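Local coordinates for protein restriction endonuclease Hpy99I (Helicobacter pylori, PDB 3GOX) that acts as a type II restriction endonuclease of the beta-beta-alpha-Me class, binding its pseudopalindromic DNA target and probably cutting it by metal-assisted hydrolysis, at residues 137-140 / 145-148; 21-24 / 28-31. All coordinates share one frame; numbering follows the deposited sequence.

Contact 1: 137-140 / 145-148. With ZN (zinc ion), chain F.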
# COMPACT_ATOMS: atom_id res chain seq x y z
N VAL A 137 18.10 15.43 -1.04
CA VAL A 137 17.24 15.18 -2.19
C VAL A 137 17.54 13.79 -2.76
O VAL A 137 18.67 13.50 -3.19
CB VAL A 137 17.40 16.28 -3.24
CG1 VAL A 137 16.56 15.94 -4.49
CG2 VAL A 137 17.02 17.63 -2.66
N PHE A 138 16.51 12.95 -2.75
CA PHE A 138 16.58 11.54 -3.13
C PHE A 138 15.68 11.30 -4.34
O PHE A 138 14.64 11.95 -4.47
CB PHE A 138 16.06 10.72 -1.95
CG PHE A 138 16.02 9.24 -2.18
CD1 PHE A 138 17.18 8.48 -2.15
CD2 PHE A 138 14.81 8.59 -2.37
CE1 PHE A 138 17.14 7.11 -2.34
CE2 PHE A 138 14.76 7.22 -2.54
CZ PHE A 138 15.92 6.49 -2.53
N THR A 139 16.07 10.37 -5.21
CA THR A 139 15.23 9.90 -6.31
C THR A 139 15.07 8.39 -6.14
O THR A 139 16.03 7.64 -6.20
CB THR A 139 15.82 10.27 -7.69
OG1 THR A 139 16.11 11.67 -7.70
CG2 THR A 139 14.82 9.93 -8.80
N CYS A 140 13.84 7.95 -5.93
CA CYS A 140 13.62 6.53 -5.68
C CYS A 140 13.93 5.70 -6.92
O CYS A 140 13.52 6.05 -8.03
CB CYS A 140 12.18 6.28 -5.23
SG CYS A 140 11.79 4.53 -4.87
N LYS A 145 10.30 8.95 -8.29
CA LYS A 145 9.88 10.22 -7.71
C LYS A 145 11.02 10.85 -6.91
O LYS A 145 11.72 10.17 -6.16
CB LYS A 145 8.63 10.07 -6.85
CG LYS A 145 7.44 9.53 -7.63
CD LYS A 145 6.08 9.83 -6.93
CE LYS A 145 5.94 9.21 -5.53
NZ LYS A 145 5.90 7.69 -5.54
N ARG A 146 11.20 12.15 -7.08
CA ARG A 146 12.12 12.91 -6.26
C ARG A 146 11.45 13.27 -4.94
O ARG A 146 10.22 13.46 -4.86
CB ARG A 146 12.60 14.16 -7.00
CG ARG A 146 13.36 13.88 -8.27
CD ARG A 146 13.88 15.14 -8.94
NE ARG A 146 12.75 15.91 -9.45
CZ ARG A 146 12.11 15.66 -10.58
NH1 ARG A 146 12.51 14.70 -11.41
NH2 ARG A 146 11.07 16.40 -10.93
N SER A 147 12.26 13.34 -3.89
CA SER A 147 11.77 13.67 -2.56
C SER A 147 12.89 14.22 -1.69
O SER A 147 14.06 14.19 -2.08
CB SER A 147 11.15 12.44 -1.88
OG SER A 147 12.10 11.41 -1.69
N ILE A 148 12.51 14.79 -0.55
CA ILE A 148 13.44 15.25 0.49
C ILE A 148 13.33 14.24 1.62
O ILE A 148 12.24 14.03 2.18
CB ILE A 148 13.07 16.66 1.01
CG1 ILE A 148 13.06 17.69 -0.11
CG2 ILE A 148 14.03 17.09 2.12
CD1 ILE A 148 12.36 18.97 0.31
ZN ZN F . 9.46 4.76 -4.70
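The ring of F138 meets S147 at its edge: OG of S147 lies in the ring plane, 4.0 Å from CD2, while P132 and V149 of the same chain also pack on the phenylalanine. CG is anti to the backbone N (chi1 178°), and the ring extends past the opposing strand and offers it the CD2 edge. Their backbones form an antiparallel hydrogen-bonded pair. F138 N donates to S147 O and S147 N to F138 O, both at 2.8 Å; R146 CA approaches F138 O as well, in a CA-H...O contact.

On the other face of the two strands T139 and R146 run side by side, OG1 of the threonine resting 3.6 Å from CG of the arginine. The guanidinium travels on to the second subunit, where NE and NH2 donate hydrogen bonds to the carbonyl oxygens of I48 and G49 of that subunit, so the hairpin also contributes to the dimer contact.

Beyond the strands, C140 N donates to K145 O at 3.1 Å, holding the two ends of the turn together. The SG of C140, anti to its own N (chi1 -179°), binds zinc at 2.3 Å, and C143, C171 and C174 complete the site. This is a zinc-knuckle arrangement, a CxxC turn at the tip of a beta hairpin supplying half of a Cys4 site.

Contact 2: 21-24 / 28-31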
# COMPACT_ATOMS: atom_id res chain seq x y z
N LYS A 21 -15.28 -28.92 13.84
CA LYS A 21 -15.18 -29.11 15.28
C LYS A 21 -13.93 -29.89 15.67
O LYS A 21 -13.36 -29.65 16.72
CB LYS A 21 -16.41 -29.85 15.81
CG LYS A 21 -17.69 -29.06 15.75
CD LYS A 21 -18.89 -29.89 16.26
CE LYS A 21 -18.97 -29.89 17.76
NZ LYS A 21 -20.35 -30.20 18.22
N ASN A 22 -13.55 -30.85 14.84
CA ASN A 22 -12.45 -31.77 15.11
C ASN A 22 -11.60 -31.90 13.86
O ASN A 22 -11.86 -31.26 12.85
CB ASN A 22 -13.00 -33.15 15.49
CG ASN A 22 -14.18 -33.07 16.44
OD1 ASN A 22 -14.05 -32.58 17.56
ND2 ASN A 22 -15.35 -33.55 16.00
N GLN A 23 -10.57 -32.74 13.93
CA GLN A 23 -9.71 -33.02 12.78
C GLN A 23 -10.45 -33.81 11.72
O GLN A 23 -11.04 -34.86 12.00
CB GLN A 23 -8.49 -33.84 13.22
CG GLN A 23 -7.37 -33.93 12.16
CD GLN A 23 -6.42 -32.75 12.16
OE1 GLN A 23 -6.26 -32.05 13.17
NE2 GLN A 23 -5.75 -32.54 11.02
N LEU A 24 -10.39 -33.32 10.49
CA LEU A 24 -10.98 -33.99 9.34
C LEU A 24 -9.88 -34.20 8.30
O LEU A 24 -9.67 -33.37 7.42
CB LEU A 24 -12.13 -33.15 8.78
CG LEU A 24 -13.29 -32.87 9.73
CD1 LEU A 24 -14.22 -31.76 9.22
CD2 LEU A 24 -14.08 -34.14 10.07
N VAL A 28 -7.53 -29.05 10.13
CA VAL A 28 -7.45 -28.90 11.59
C VAL A 28 -8.72 -28.29 12.16
O VAL A 28 -9.48 -27.61 11.46
CB VAL A 28 -6.24 -28.04 12.05
CG1 VAL A 28 -4.92 -28.72 11.66
CG2 VAL A 28 -6.34 -26.59 11.53
N PRO A 29 -8.98 -28.52 13.46
CA PRO A 29 -10.11 -27.87 14.08
C PRO A 29 -10.11 -26.36 13.91
O PRO A 29 -9.06 -25.75 13.85
CB PRO A 29 -10.01 -28.27 15.56
CG PRO A 29 -9.25 -29.53 15.53
CD PRO A 29 -8.27 -29.39 14.42
N ASN A 30 -11.32 -25.79 13.81
CA ASN A 30 -11.55 -24.35 13.67
C ASN A 30 -11.25 -23.80 12.29
O ASN A 30 -11.40 -22.59 12.04
CB ASN A 30 -10.82 -23.53 14.75
CG ASN A 30 -11.27 -23.89 16.13
OD1 ASN A 30 -12.42 -24.23 16.32
ND2 ASN A 30 -10.36 -23.85 17.09
N SER A 31 -10.94 -24.69 11.35
CA SER A 31 -10.86 -24.32 9.93
C SER A 31 -12.22 -23.90 9.44
O SER A 31 -13.19 -24.63 9.64
CB SER A 31 -10.36 -25.50 9.11
OG SER A 31 -9.03 -25.85 9.44
O HOH W 1 -13.24 -26.56 17.20
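V28 opens the contact against Q23, whose side-chain amide lies across it. The glutamine OE1 stands 3.7 Å from V28 CA and 3.9 Å from V28 CG1, a van der Waals approach without a hydrogen bond. Q23 gets there by bending at chi2 (84°), which turns its amide back over the start of 28-31, and its NE2 is held by the carbonyl of G25 in the intervening loop.

P29 follows and fits its ring against the backbone of the other segment. CG touches N22 C at 3.7 Å, CD lies 3.6 Å from Q23 OE1, and CB faces K21 O, so the ring spans three successive residues. The proline also occupies the second position of a type II beta turn running from V28 to S31.

N30 takes the third position with a positive phi of 76°, as this turn type requires. It meets 21-24 through water: a single molecule donates both to N30 OD1, at 2.6 Å, and to K21 O, at 3.1 Å, bridging the segments where no direct hydrogen bond joins them.

S31 closes the turn. Its N and OG both bond to V28 O, approaching from the same face of the carbonyl plane, with the OG bond the shorter at 2.7 Å; the hydroxyl thus reinforces the backbone turn.

Both segments belong to the loop that leads from strand 17-20 into strand 32-39 of the SH3-like domain. Backbone bonds from N30 and S31 to A20 tie the turn to the end of the first strand, a further bond joins N30 to L84, and I83 packs on V28. On the other segment K21 makes a backbone hydrogen bond with E60, whose OE1 takes a bond from N22 ND2, while L24 lies against strands 42-47 and 52-57.

Overall arrangement
Contact 2 comes first along the chain, in the SH3-like domain of the N-terminal part, and contact 1 follows in the region related to recombination endonuclease VII. They lie on opposite sides of the chain's centre, with their own centres 51 Å apart and their nearest atoms about 39 Å apart, and share no sheet. Contact 2 is a surface loop between strands 17-20 and 32-39 of a five-stranded antiparallel sheet; contact 1 is a separate two-stranded hairpin. The side chain of V28 is about 9 Å from the other zinc. Contact 1, about 5 Å from the DNA between nearest atoms against 17 Å for contact 2, thus probably links zinc site and dimer contact near the DNA, while contact 2 stays peripheral.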